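Local coordinates for dihydrodipicolinate synthase family protein (Sinorhizobium meliloti, PDB 4DNH) that is of unknown function but folds as a TIM barrel and may be related to dihydrodipicolinate synthase-like lyases, at residues W72-G77 with A281-A286; S287-A292 with F302-P307; Y323-V328 with S348-V353; V328-L333 with G366-P371; H354-F359 with A376-V381. All coordinates share one frame; numbering follows the deposited sequence.

Contact 1 (W72-G77 with A281-A286); sequences WDLGLG and AIAPVA
Leu74 lays its CD1 methyl on Ala283, the methyl-to-methyl distance from Leu74 CD1 to Ala283 CB being 3.5 Å. The same CD1 also reaches the backbone just beyond, with Leu74 CD1 to Pro284 N at 3.6 Å, and it meets the proline side chain more loosely, Leu74 CD1 to Pro284 CD at 4.2 Å. Its other branch, CD2, lies by Pro284 CA. Leu76 comes at the same alanine with its own CD1: Leu76 CD1 to Ala283 CB is 3.8 Å, and Leu76 CD1 to Ala283 O is 3.7 Å. The single methyl of Ala283 is thus touched by two leucine branches. Both leucines have CG anti to the carbonyl carbon (chi1 -66° for Leu74, -58° for Leu76), and in this setting each can send CD1 across to the other segment. Between them Gly75 takes a positive phi and closes helix 61-73 with a Schellman motif, the chain then turning from helix to strand within three residues. Apolar packing makes up the whole contact across the two segments, but one polar link runs close by: Leu74 O accepts a hydrogen bond from Ser287 OG, a turn further along the helix that carries Ala283. Leu71 of helix 61-73 also packs on Ala283, and Arg70 on Pro284. The contact therefore fastens the turn between helix 61-73 and barrel strand 77-80 to the first turn of helix 283-294, which follows the last barrel strand, 273-276; Ile282 and Val285 face instead toward helix 308-315.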
# COMPACT_ATOMS: atom_id res chain seq x y z
N TRP A 72 -11.25 -8.64 0.79
CA TRP A 72 -11.63 -9.72 1.71
C TRP A 72 -12.09 -10.96 1.00
O TRP A 72 -11.71 -12.05 1.42
CB TRP A 72 -12.63 -9.24 2.73
CG TRP A 72 -12.05 -8.23 3.68
CD1 TRP A 72 -10.77 -8.22 4.23
CD2 TRP A 72 -12.70 -7.03 4.23
NE1 TRP A 72 -10.59 -7.14 5.06
CE2 TRP A 72 -11.71 -6.38 5.10
CE3 TRP A 72 -13.97 -6.45 4.09
CZ2 TRP A 72 -11.99 -5.21 5.80
CZ3 TRP A 72 -14.24 -5.26 4.79
CH2 TRP A 72 -13.27 -4.66 5.62
N ASP A 73 -12.84 -10.80 -0.10
CA ASP A 73 -13.35 -11.93 -0.92
C ASP A 73 -12.23 -12.79 -1.46
O ASP A 73 -12.38 -14.01 -1.56
CB ASP A 73 -14.16 -11.44 -2.13
CG ASP A 73 -15.55 -10.94 -1.76
OD1 ASP A 73 -16.00 -11.15 -0.62
OD2 ASP A 73 -16.20 -10.32 -2.63
N LEU A 74 -11.12 -12.15 -1.83
CA LEU A 74 -9.96 -12.83 -2.39
C LEU A 74 -9.03 -13.37 -1.30
O LEU A 74 -7.99 -13.98 -1.61
CB LEU A 74 -9.20 -11.90 -3.34
CG LEU A 74 -9.93 -11.49 -4.63
CD1 LEU A 74 -9.22 -10.30 -5.25
CD2 LEU A 74 -10.04 -12.61 -5.65
N GLY A 75 -9.39 -13.16 -0.04
CA GLY A 75 -8.62 -13.66 1.08
C GLY A 75 -7.53 -12.74 1.57
O GLY A 75 -6.87 -13.05 2.56
N LEU A 76 -7.33 -11.60 0.89
CA LEU A 76 -6.28 -10.64 1.25
C LEU A 76 -6.74 -9.82 2.43
O LEU A 76 -7.92 -9.54 2.57
CB LEU A 76 -5.97 -9.72 0.07
CG LEU A 76 -5.53 -10.44 -1.22
CD1 LEU A 76 -5.49 -9.49 -2.40
CD2 LEU A 76 -4.17 -11.07 -1.02
N GLY A 77 -5.81 -9.46 3.30
CA GLY A 77 -6.14 -8.53 4.38
C GLY A 77 -6.17 -7.10 3.86
O GLY A 77 -5.67 -6.81 2.77
N ALA A 281 -3.72 -3.34 -6.66
CA ALA A 281 -3.85 -3.32 -8.12
C ALA A 281 -3.89 -4.69 -8.82
O ALA A 281 -4.51 -4.83 -9.89
CB ALA A 281 -2.76 -2.45 -8.73
N ILE A 282 -3.24 -5.70 -8.24
CA ILE A 282 -3.26 -7.05 -8.83
C ILE A 282 -3.91 -8.09 -7.91
O ILE A 282 -3.62 -9.31 -7.99
CB ILE A 282 -1.83 -7.52 -9.23
CG1 ILE A 282 -0.96 -7.73 -7.99
CG2 ILE A 282 -1.19 -6.53 -10.21
CD1 ILE A 282 0.43 -8.23 -8.28
N ALA A 283 -4.81 -7.62 -7.04
CA ALA A 283 -5.51 -8.45 -6.06
C ALA A 283 -5.81 -9.88 -6.52
O ALA A 283 -5.39 -10.83 -5.85
CB ALA A 283 -6.76 -7.76 -5.53
N PRO A 284 -6.53 -10.05 -7.66
CA PRO A 284 -6.91 -11.40 -8.11
C PRO A 284 -5.74 -12.33 -8.34
O PRO A 284 -5.81 -13.50 -7.98
CB PRO A 284 -7.62 -11.15 -9.44
CG PRO A 284 -8.07 -9.73 -9.36
CD PRO A 284 -7.03 -9.01 -8.58
N VAL A 285 -4.68 -11.80 -8.94
CA VAL A 285 -3.48 -12.57 -9.27
C VAL A 285 -2.72 -12.93 -8.00
O VAL A 285 -2.29 -14.07 -7.83
CB VAL A 285 -2.54 -11.77 -10.21
CG1 VAL A 285 -1.26 -12.54 -10.48
CG2 VAL A 285 -3.25 -11.44 -11.52
N ALA A 286 -2.56 -11.94 -7.11
CA ALA A 286 -1.85 -12.17 -5.85
C ALA A 286 -2.50 -13.29 -5.06
O ALA A 286 -1.82 -14.19 -4.54
CB ALA A 286 -1.79 -10.89 -5.03

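Contact 2 (S287-A292 with F302-P307); sequences SAALEA and FELLEP
This is a helix-to-helix packing contact made of small side chains and leucines, joining helix 283-294 to helix 298-305, which follows it after a short connection and lies beyond the last barrel strand. The backbones come close, with Ala289 CA and Leu304 CA 5.9 Å apart, and the small side chain of Ala289 permits that approach. Leu304 does most of the reaching. Its CG stands anti to the carbonyl carbon (chi1 -71°), and its CD1 branch lies over the backbone of the facing helix: Leu304 CD1 is 3.6 Å from Ala288 O and 3.7 Å from Ala289 CA. The same methyl touches the alanine side chain as well, Leu304 CD1 to Ala288 CB measuring 3.9 Å. Closer to the root of the leucine, Leu304 CB meets Ala289 CB at 4.0 Å. Ala289 is covered a second time by Leu305, whose CD1 stands 4.0 Å from Ala289 CB, with CD2 of the same leucine nearly as near. Leu305 therefore presents its forked end to one methyl, while Leu304 presents its CB to that methyl and its CD1 to the backbone beside it. Phe301 of helix 298-305 also packs on Ala289. On another side of helix 283-294, Ser287 and Glu291 both bind Arg28, Glu291 through a salt bridge. Leu305 touches Tyr260 of helix 260-265 too, and its carbonyl accepts a hydrogen bond from Thr308 OG1. Two consecutive helices, one offering alanines and the other leucines, form a helical hairpin, here added after the eighth strand of a TIM barrel.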
# COMPACT_ATOMS: atom_id res chain seq x y z
N SER A 287 -3.83 -13.22 -4.97
CA SER A 287 -4.63 -14.23 -4.33
C SER A 287 -4.33 -15.60 -4.95
O SER A 287 -3.95 -16.54 -4.24
CB SER A 287 -6.11 -13.89 -4.45
OG SER A 287 -6.94 -14.94 -3.97
N ALA A 288 -4.48 -15.71 -6.27
CA ALA A 288 -4.25 -16.98 -6.98
C ALA A 288 -2.84 -17.52 -6.73
O ALA A 288 -2.65 -18.73 -6.62
CB ALA A 288 -4.49 -16.81 -8.47
N ALA A 289 -1.87 -16.62 -6.64
CA ALA A 289 -0.48 -17.03 -6.45
C ALA A 289 -0.17 -17.39 -5.00
O ALA A 289 0.56 -18.34 -4.75
CB ALA A 289 0.46 -15.96 -6.96
N LEU A 290 -0.74 -16.66 -4.06
CA LEU A 290 -0.60 -17.01 -2.65
C LEU A 290 -1.23 -18.36 -2.35
O LEU A 290 -0.79 -19.07 -1.43
CB LEU A 290 -1.22 -15.93 -1.76
CG LEU A 290 -0.47 -14.59 -1.67
CD1 LEU A 290 -1.37 -13.54 -1.05
CD2 LEU A 290 0.83 -14.69 -0.91
N GLU A 291 -2.26 -18.74 -3.11
CA GLU A 291 -2.84 -20.07 -2.97
C GLU A 291 -1.86 -21.14 -3.44
O GLU A 291 -1.63 -22.13 -2.74
CB GLU A 291 -4.16 -20.18 -3.72
CG GLU A 291 -4.84 -21.53 -3.50
CD GLU A 291 -6.02 -21.79 -4.43
OE1 GLU A 291 -6.39 -20.89 -5.22
OE2 GLU A 291 -6.59 -22.90 -4.36
N ALA A 292 -1.29 -20.95 -4.63
CA ALA A 292 -0.29 -21.87 -5.17
C ALA A 292 0.91 -22.04 -4.23
O ALA A 292 1.34 -23.16 -3.97
CB ALA A 292 0.15 -21.43 -6.56
N PHE A 302 5.33 -18.36 -9.21
CA PHE A 302 6.15 -17.50 -10.07
C PHE A 302 5.52 -17.30 -11.45
O PHE A 302 5.58 -16.19 -11.98
CB PHE A 302 7.58 -18.05 -10.21
CG PHE A 302 8.43 -17.86 -8.98
CD1 PHE A 302 8.82 -16.59 -8.56
CD2 PHE A 302 8.87 -18.97 -8.25
CE1 PHE A 302 9.61 -16.42 -7.43
CE2 PHE A 302 9.66 -18.81 -7.12
CZ PHE A 302 10.03 -17.53 -6.71
N GLU A 303 4.94 -18.35 -12.02
CA GLU A 303 4.24 -18.25 -13.31
C GLU A 303 3.16 -17.17 -13.28
O GLU A 303 2.96 -16.47 -14.27
CB GLU A 303 3.59 -19.58 -13.68
CG GLU A 303 4.50 -20.59 -14.38
CD GLU A 303 3.85 -21.96 -14.54
OE1 GLU A 303 2.62 -22.08 -14.32
OE2 GLU A 303 4.57 -22.93 -14.88
N LEU A 304 2.45 -17.08 -12.15
CA LEU A 304 1.40 -16.10 -11.96
C LEU A 304 1.96 -14.70 -11.61
O LEU A 304 1.49 -13.68 -12.15
CB LEU A 304 0.43 -16.57 -10.87
CG LEU A 304 -0.53 -17.75 -11.15
CD1 LEU A 304 -1.12 -18.29 -9.86
CD2 LEU A 304 -1.66 -17.39 -12.10
N LEU A 305 2.97 -14.64 -10.74
CA LEU A 305 3.40 -13.37 -10.19
C LEU A 305 4.47 -12.67 -11.02
O LEU A 305 4.38 -11.45 -11.23
CB LEU A 305 3.84 -13.54 -8.75
CG LEU A 305 3.26 -12.63 -7.65
CD1 LEU A 305 1.79 -12.27 -7.82
CD2 LEU A 305 3.49 -13.26 -6.29
N GLU A 306 5.47 -13.41 -11.50
CA GLU A 306 6.55 -12.79 -12.31
C GLU A 306 6.07 -11.87 -13.44
O GLU A 306 6.70 -10.87 -13.69
CB GLU A 306 7.55 -13.83 -12.85
CG GLU A 306 8.77 -14.04 -11.95
CD GLU A 306 9.56 -15.31 -12.28
OE1 GLU A 306 9.25 -15.97 -13.30
OE2 GLU A 306 10.48 -15.67 -11.51
N PRO A 307 4.95 -12.20 -14.12
CA PRO A 307 4.44 -11.27 -15.15
C PRO A 307 3.90 -9.91 -14.61
O PRO A 307 3.87 -8.90 -15.32
CB PRO A 307 3.33 -12.08 -15.82
CG PRO A 307 3.74 -13.51 -15.61
CD PRO A 307 4.25 -13.50 -14.20

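Contact 3 (Y323-V328 with S348-V353); sequences YKTGVV and SARSLV
A helical extension follows the TIM barrel of this chain, and here the loop leading into its helix 352-364 folds against the first turns of helix 323-333. Thr325 and Arg350 carry the contact, their side chains crossing obliquely. The threonine has CG2 anti to the backbone N and OG1 anti to the carbonyl carbon (chi1 -52°), which divides its work: Thr325 CG2 packs on the aliphatic part of the arginine, 3.8 Å from Arg350 CG, while Thr325 OG1 lies 4.0 Å from Ala349 CB. That hydroxyl is hydrogen-bonded to Gln346 O, so the threonine also ties the helix to the chain just ahead of the loop. Arg350 is bent at chi2 (-57°) and then runs nearly straight, bringing its guanidinium beside the start of helix 323-333. There NH2 is hydrogen-bonded to two backbone carbonyls, Ile315 O and Lys317 O, which fix the end of this buried side chain. Tyr323 points its ring elsewhere, stacking with Phe316 and bonding through OH to Asp83 and Thr84, yet its backbone still meets the arginine: Tyr323 N lies 3.6 Å from Arg350 NH2, oblique to the guanidinium plane.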
# COMPACT_ATOMS: atom_id res chain seq x y z
N TYR A 323 2.78 6.53 -7.61
CA TYR A 323 2.28 5.18 -7.88
C TYR A 323 0.77 5.04 -7.71
O TYR A 323 0.14 4.25 -8.41
CB TYR A 323 2.99 4.15 -7.01
CG TYR A 323 2.56 4.12 -5.56
CD1 TYR A 323 3.23 4.89 -4.61
CD2 TYR A 323 1.54 3.27 -5.13
CE1 TYR A 323 2.86 4.84 -3.27
CE2 TYR A 323 1.17 3.22 -3.80
CZ TYR A 323 1.83 4.01 -2.88
OH TYR A 323 1.48 3.97 -1.57
N LYS A 324 0.19 5.82 -6.81
CA LYS A 324 -1.22 5.66 -6.49
C LYS A 324 -2.08 5.92 -7.72
O LYS A 324 -3.16 5.35 -7.88
CB LYS A 324 -1.62 6.55 -5.33
CG LYS A 324 -0.73 6.37 -4.12
CD LYS A 324 -0.47 7.72 -3.51
CE LYS A 324 0.69 7.70 -2.56
NZ LYS A 324 1.36 9.00 -2.73
N THR A 325 -1.56 6.78 -8.58
CA THR A 325 -2.20 7.04 -9.84
C THR A 325 -2.34 5.80 -10.72
O THR A 325 -3.42 5.55 -11.26
CB THR A 325 -1.46 8.18 -10.55
OG1 THR A 325 -1.37 9.27 -9.63
CG2 THR A 325 -2.20 8.61 -11.83
N GLY A 326 -1.27 5.01 -10.84
CA GLY A 326 -1.32 3.77 -11.61
C GLY A 326 -2.24 2.74 -10.97
O GLY A 326 -2.89 1.94 -11.65
N VAL A 327 -2.32 2.77 -9.64
CA VAL A 327 -3.17 1.82 -8.93
C VAL A 327 -4.66 2.09 -9.22
O VAL A 327 -5.40 1.20 -9.64
CB VAL A 327 -2.84 1.85 -7.42
CG1 VAL A 327 -3.94 1.19 -6.61
CG2 VAL A 327 -1.49 1.16 -7.19
N VAL A 328 -5.07 3.35 -9.03
CA VAL A 328 -6.42 3.76 -9.28
C VAL A 328 -6.75 3.69 -10.78
O VAL A 328 -7.86 3.31 -11.16
CB VAL A 328 -6.66 5.17 -8.73
CG1 VAL A 328 -8.06 5.64 -9.05
CG2 VAL A 328 -6.37 5.20 -7.23
N SER A 348 -3.76 13.18 -12.76
CA SER A 348 -3.05 13.88 -13.82
C SER A 348 -1.55 13.78 -13.63
O SER A 348 -0.78 14.34 -14.42
CB SER A 348 -3.46 15.36 -13.84
OG SER A 348 -2.93 16.06 -12.73
N ALA A 349 -1.13 13.05 -12.60
CA ALA A 349 0.27 12.99 -12.22
C ALA A 349 1.10 12.00 -13.04
O ALA A 349 2.30 11.99 -12.93
CB ALA A 349 0.41 12.73 -10.72
N ARG A 350 0.46 11.18 -13.87
CA ARG A 350 1.19 10.34 -14.82
C ARG A 350 0.85 10.74 -16.24
O ARG A 350 -0.30 11.11 -16.52
CB ARG A 350 0.88 8.84 -14.61
CG ARG A 350 1.33 8.25 -13.28
CD ARG A 350 2.83 8.39 -13.01
NE ARG A 350 3.30 7.45 -11.99
CZ ARG A 350 4.54 7.37 -11.51
NH1 ARG A 350 5.50 8.20 -11.92
NH2 ARG A 350 4.84 6.44 -10.60
N SER A 351 1.83 10.68 -17.15
CA SER A 351 1.59 11.03 -18.55
C SER A 351 0.65 10.01 -19.16
O SER A 351 0.43 8.95 -18.59
CB SER A 351 2.90 11.07 -19.34
OG SER A 351 3.39 9.74 -19.50
N LEU A 352 0.08 10.35 -20.31
CA LEU A 352 -0.75 9.43 -21.04
C LEU A 352 0.08 8.22 -21.48
O LEU A 352 -0.38 7.08 -21.41
CB LEU A 352 -1.35 10.13 -22.26
CG LEU A 352 -2.23 9.28 -23.16
CD1 LEU A 352 -3.50 8.84 -22.43
CD2 LEU A 352 -2.56 10.01 -24.46
N VAL A 353 1.31 8.50 -21.91
CA VAL A 353 2.26 7.51 -22.36
C VAL A 353 2.47 6.47 -21.26
O VAL A 353 2.57 5.28 -21.53
CB VAL A 353 3.62 8.18 -22.74
CG1 VAL A 353 4.76 7.16 -22.81
CG2 VAL A 353 3.51 8.90 -24.07

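Contact 4 (V328-L333 with G366-P371); sequences VFLAYL and GALADP
Apolar packing comes first, and Leu368 is at its centre: one methyl, CD2, meets two leucines of helix 323-333. Leu368 CD2 is 3.9 Å from Leu330 CD1 and 4.2 Å from Leu333 CD1, placing it against residues three positions apart on the helix. The Leu330 and Leu368 side chains cross at about a right angle. A chi1 of -164° swings the Leu330 methyls toward the loop; besides CD1 on Leu368, Leu330 CD2 stands 4.4 Å from Ala367 CB. Ala362 of helix 352-364 touches both Leu330 and Leu368, closing the cluster from another helix.

Polar links lie near the C-terminal end of helix 323-333. A water lies 2.9 Å from Leu333 O, to which it probably donates, and accepts from Asp370 N at 3.1 Å, bridging the helix end to the loop. Just past the helix, Asn334 reinforces the join, with its OD1 accepting from Ala369 N. The loop is framed by two helix ends: Gly366, at positive phi, finishes helix 352-364 in a Schellman motif, and Asp370 occupies the N-cap position of helix 371-384, though its side chain makes no capping bond. This is the turn of a helical hairpin, packed on a third helix in the C-terminal part of a TIM-barrel chain.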
# COMPACT_ATOMS: atom_id res chain seq x y z
N VAL A 328 -5.07 3.35 -9.03
CA VAL A 328 -6.42 3.76 -9.28
C VAL A 328 -6.75 3.69 -10.78
O VAL A 328 -7.86 3.31 -11.16
CB VAL A 328 -6.66 5.17 -8.73
CG1 VAL A 328 -8.06 5.64 -9.05
CG2 VAL A 328 -6.37 5.20 -7.23
N PHE A 329 -5.79 4.02 -11.64
CA PHE A 329 -6.05 3.83 -13.07
C PHE A 329 -6.36 2.37 -13.39
O PHE A 329 -7.24 2.07 -14.19
CB PHE A 329 -4.88 4.31 -13.93
CG PHE A 329 -5.17 4.29 -15.40
CD1 PHE A 329 -6.10 5.17 -15.96
CD2 PHE A 329 -4.52 3.41 -16.24
CE1 PHE A 329 -6.36 5.18 -17.31
CE2 PHE A 329 -4.78 3.40 -17.60
CZ PHE A 329 -5.70 4.29 -18.14
N LEU A 330 -5.65 1.46 -12.74
CA LEU A 330 -5.90 0.07 -12.98
C LEU A 330 -7.28 -0.35 -12.41
O LEU A 330 -8.03 -1.06 -13.08
CB LEU A 330 -4.74 -0.81 -12.49
CG LEU A 330 -4.79 -2.24 -13.06
CD1 LEU A 330 -5.04 -2.27 -14.56
CD2 LEU A 330 -3.57 -3.08 -12.66
N ALA A 331 -7.63 0.13 -11.21
CA ALA A 331 -8.99 -0.06 -10.71
C ALA A 331 -10.05 0.40 -11.72
O ALA A 331 -11.04 -0.29 -11.92
CB ALA A 331 -9.19 0.64 -9.38
N TYR A 332 -9.82 1.56 -12.35
CA TYR A 332 -10.73 2.13 -13.35
C TYR A 332 -10.84 1.26 -14.58
O TYR A 332 -11.93 1.06 -15.11
CB TYR A 332 -10.26 3.54 -13.77
CG TYR A 332 -10.96 4.12 -14.99
CD1 TYR A 332 -12.30 4.53 -14.93
CD2 TYR A 332 -10.28 4.27 -16.20
CE1 TYR A 332 -12.94 5.06 -16.03
CE2 TYR A 332 -10.91 4.80 -17.31
CZ TYR A 332 -12.24 5.21 -17.22
OH TYR A 332 -12.88 5.73 -18.32
N LEU A 333 -9.71 0.73 -15.04
CA LEU A 333 -9.73 -0.19 -16.18
C LEU A 333 -10.50 -1.46 -15.85
O LEU A 333 -11.12 -2.04 -16.73
CB LEU A 333 -8.31 -0.55 -16.64
CG LEU A 333 -7.50 0.56 -17.32
CD1 LEU A 333 -6.08 0.04 -17.55
CD2 LEU A 333 -8.15 1.06 -18.60
N GLY A 366 -1.98 -10.49 -17.11
CA GLY A 366 -3.28 -11.08 -16.84
C GLY A 366 -4.05 -10.32 -15.78
O GLY A 366 -4.95 -10.88 -15.14
N ALA A 367 -3.68 -9.05 -15.60
CA ALA A 367 -4.26 -8.16 -14.58
C ALA A 367 -5.45 -7.32 -15.06
O ALA A 367 -6.00 -6.53 -14.29
CB ALA A 367 -3.19 -7.25 -13.97
N LEU A 368 -5.85 -7.49 -16.32
CA LEU A 368 -7.11 -6.91 -16.80
C LEU A 368 -8.24 -7.93 -16.66
O LEU A 368 -8.38 -8.82 -17.51
CB LEU A 368 -6.99 -6.45 -18.26
CG LEU A 368 -5.91 -5.44 -18.60
CD1 LEU A 368 -5.89 -5.21 -20.10
CD2 LEU A 368 -6.12 -4.12 -17.85
N ALA A 369 -9.03 -7.83 -15.59
CA ALA A 369 -10.13 -8.78 -15.33
C ALA A 369 -11.09 -8.89 -16.51
O ALA A 369 -11.55 -9.98 -16.86
CB ALA A 369 -10.89 -8.41 -14.05
N ASP A 370 -11.36 -7.74 -17.13
CA ASP A 370 -12.27 -7.66 -18.27
C ASP A 370 -11.64 -6.87 -19.44
O ASP A 370 -11.80 -5.65 -19.52
CB ASP A 370 -13.60 -7.03 -17.83
CG ASP A 370 -14.70 -7.20 -18.85
OD1 ASP A 370 -14.51 -7.93 -19.85
OD2 ASP A 370 -15.77 -6.59 -18.65
N PRO A 371 -10.92 -7.58 -20.33
CA PRO A 371 -10.16 -6.95 -21.42
C PRO A 371 -10.98 -6.05 -22.34
O PRO A 371 -10.51 -4.96 -22.68
CB PRO A 371 -9.60 -8.15 -22.19
CG PRO A 371 -9.46 -9.21 -21.16
CD PRO A 371 -10.65 -9.02 -20.25
O HOH W 1 -10.35 -4.86 -17.08

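Contact 5 (H354-F359 with A376-V381); sequences HLAELF and ARMRRV
Met378, a selenomethionine, hooks its side chain between Phe359 and the backbone of the facing helix. The Met378 chain leaves with CG anti to the backbone N (chi1 -172°), then bends at chi2 and again at chi3, which sets CG over the rim of one ring face and turns the tip back toward Leu355 and Ala356. Met378 CB is 3.9 Å from both Phe359 CD2 and Phe359 CE2. Met378 SE comes next, 3.9 Å from Phe359 CB and 4.8 Å from the centroid of the Phe359 ring, obliquely above it: a Met-aromatic contact. Helices 352-364 and 371-384 form an antiparallel hairpin; the axes of segments 354-359 and 376-381 run at 169° and approach to 11.5 Å, and this one long side chain spans much of that gap. Met378 SE also stands 4.2 Å from Leu355 O, and the terminal methyl reaches the next residue, with Met378 CE 4.2 Å from Ala356 N. Phe359, with a chi1 of 175°, presents its ring across the hairpin and is touched by Ile5 and Leu7 of strand 4-9. Phe329 of helix 323-333 packs on both Leu355 and Met378.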
# COMPACT_ATOMS: atom_id res chain seq x y z
N HIS A 354 2.52 6.94 -20.02
CA HIS A 354 2.69 6.06 -18.89
C HIS A 354 1.46 5.22 -18.65
O HIS A 354 1.57 4.04 -18.31
CB HIS A 354 3.04 6.88 -17.66
CG HIS A 354 3.10 6.08 -16.40
ND1 HIS A 354 1.99 5.64 -15.77
CD2 HIS A 354 4.18 5.64 -15.65
CE1 HIS A 354 2.35 4.97 -14.66
NE2 HIS A 354 3.69 4.97 -14.59
N LEU A 355 0.28 5.81 -18.85
CA LEU A 355 -0.99 5.10 -18.66
C LEU A 355 -1.19 4.03 -19.74
O LEU A 355 -1.64 2.92 -19.44
CB LEU A 355 -2.17 6.09 -18.60
CG LEU A 355 -2.11 7.13 -17.48
CD1 LEU A 355 -3.20 8.17 -17.57
CD2 LEU A 355 -2.15 6.48 -16.10
N ALA A 356 -0.84 4.35 -20.98
CA ALA A 356 -0.84 3.38 -22.08
C ALA A 356 0.14 2.24 -21.82
O ALA A 356 -0.20 1.08 -22.04
CB ALA A 356 -0.54 4.05 -23.41
N GLU A 357 1.35 2.55 -21.35
CA GLU A 357 2.30 1.48 -21.04
C GLU A 357 1.78 0.59 -19.92
O GLU A 357 1.82 -0.65 -20.02
CB GLU A 357 3.71 2.02 -20.75
CG GLU A 357 4.74 0.95 -20.35
CD GLU A 357 5.17 0.01 -21.49
OE1 GLU A 357 4.57 0.07 -22.59
OE2 GLU A 357 6.12 -0.80 -21.28
N LEU A 358 1.27 1.22 -18.87
CA LEU A 358 0.52 0.55 -17.81
C LEU A 358 -0.53 -0.44 -18.36
O LEU A 358 -0.60 -1.58 -17.93
CB LEU A 358 -0.14 1.59 -16.88
CG LEU A 358 -0.65 1.12 -15.51
CD1 LEU A 358 -0.68 2.26 -14.51
CD2 LEU A 358 -2.03 0.50 -15.63
N PHE A 359 -1.34 0.01 -19.31
CA PHE A 359 -2.31 -0.87 -19.98
C PHE A 359 -1.66 -2.10 -20.64
O PHE A 359 -2.14 -3.22 -20.45
CB PHE A 359 -3.17 -0.03 -20.94
CG PHE A 359 -4.13 -0.81 -21.79
CD1 PHE A 359 -3.72 -1.39 -23.00
CD2 PHE A 359 -5.47 -0.92 -21.42
CE1 PHE A 359 -4.62 -2.09 -23.79
CE2 PHE A 359 -6.39 -1.61 -22.22
CZ PHE A 359 -5.96 -2.20 -23.40
N ALA A 376 -12.23 -0.47 -23.78
CA ALA A 376 -13.20 0.61 -24.03
C ALA A 376 -12.86 1.82 -23.18
O ALA A 376 -12.87 2.96 -23.66
CB ALA A 376 -14.63 0.14 -23.75
N ARG A 377 -12.55 1.57 -21.91
CA ARG A 377 -12.14 2.62 -21.00
C ARG A 377 -10.85 3.32 -21.41
O ARG A 377 -10.79 4.55 -21.37
CB ARG A 377 -12.08 2.10 -19.57
CG ARG A 377 -13.39 2.34 -18.88
CD ARG A 377 -13.74 1.31 -17.85
NE ARG A 377 -15.11 1.55 -17.39
CZ ARG A 377 -15.46 1.79 -16.14
NH1 ARG A 377 -14.55 1.80 -15.17
NH2 ARG A 377 -16.73 2.00 -15.85
N MSE A 378 -9.85 2.55 -21.85
CA MSE A 378 -8.65 3.12 -22.44
C MSE A 378 -8.98 3.98 -23.64
O MSE A 378 -8.38 5.04 -23.83
CB MSE A 378 -7.62 2.05 -22.82
CG MSE A 378 -6.29 2.67 -23.26
SE MSE A 378 -5.13 3.24 -21.76
CE MSE A 378 -4.75 5.06 -22.38
N ARG A 379 -9.93 3.54 -24.46
CA ARG A 379 -10.34 4.32 -25.63
C ARG A 379 -10.94 5.66 -25.23
O ARG A 379 -10.66 6.68 -25.87
CB ARG A 379 -11.33 3.54 -26.50
CG ARG A 379 -10.75 2.93 -27.76
CD ARG A 379 -11.15 1.46 -27.85
NE ARG A 379 -11.44 1.00 -29.21
CZ ARG A 379 -10.55 0.50 -30.06
NH1 ARG A 379 -9.28 0.41 -29.73
NH2 ARG A 379 -10.93 0.11 -31.27
N ARG A 380 -11.74 5.67 -24.16
CA ARG A 380 -12.37 6.91 -23.68
C ARG A 380 -11.33 7.88 -23.14
O ARG A 380 -11.48 9.09 -23.29
CB ARG A 380 -13.44 6.63 -22.61
CG ARG A 380 -14.85 6.54 -23.18
CD ARG A 380 -15.95 6.78 -22.14
NE ARG A 380 -16.47 5.54 -21.57
CZ ARG A 380 -16.36 5.18 -20.29
NH1 ARG A 380 -15.75 5.96 -19.40
NH2 ARG A 380 -16.87 4.02 -19.89
N VAL A 381 -10.28 7.33 -22.53
CA VAL A 381 -9.16 8.12 -22.02
C VAL A 381 -8.34 8.74 -23.15
O VAL A 381 -8.03 9.93 -23.12
CB VAL A 381 -8.29 7.28 -21.05
CG1 VAL A 381 -7.02 8.04 -20.68
CG2 VAL A 381 -9.09 6.93 -19.80

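All five contacts lie in or against the helices that follow the eighth strand of the TIM barrel. Contacts 1 and 2 share helix 283-294, with centres about 11 Å apart, and contact 1 alone reaches back to the early part of the barrel, at the turn before strand 77-80. Contacts 3 and 4 share helix 323-333, while contacts 3 and 5 share helix 352-364; contact 5 is centred about 10 Å from contact 3 and from contact 4. Along the chain contacts 3 and 4 alternate their segments, as do 4 and 5, which weaves the last three long helices into one bundle. Contact 1 touches contact 4 through Ala281 and Leu330, joining this bundle to the helix that follows the last barrel strand.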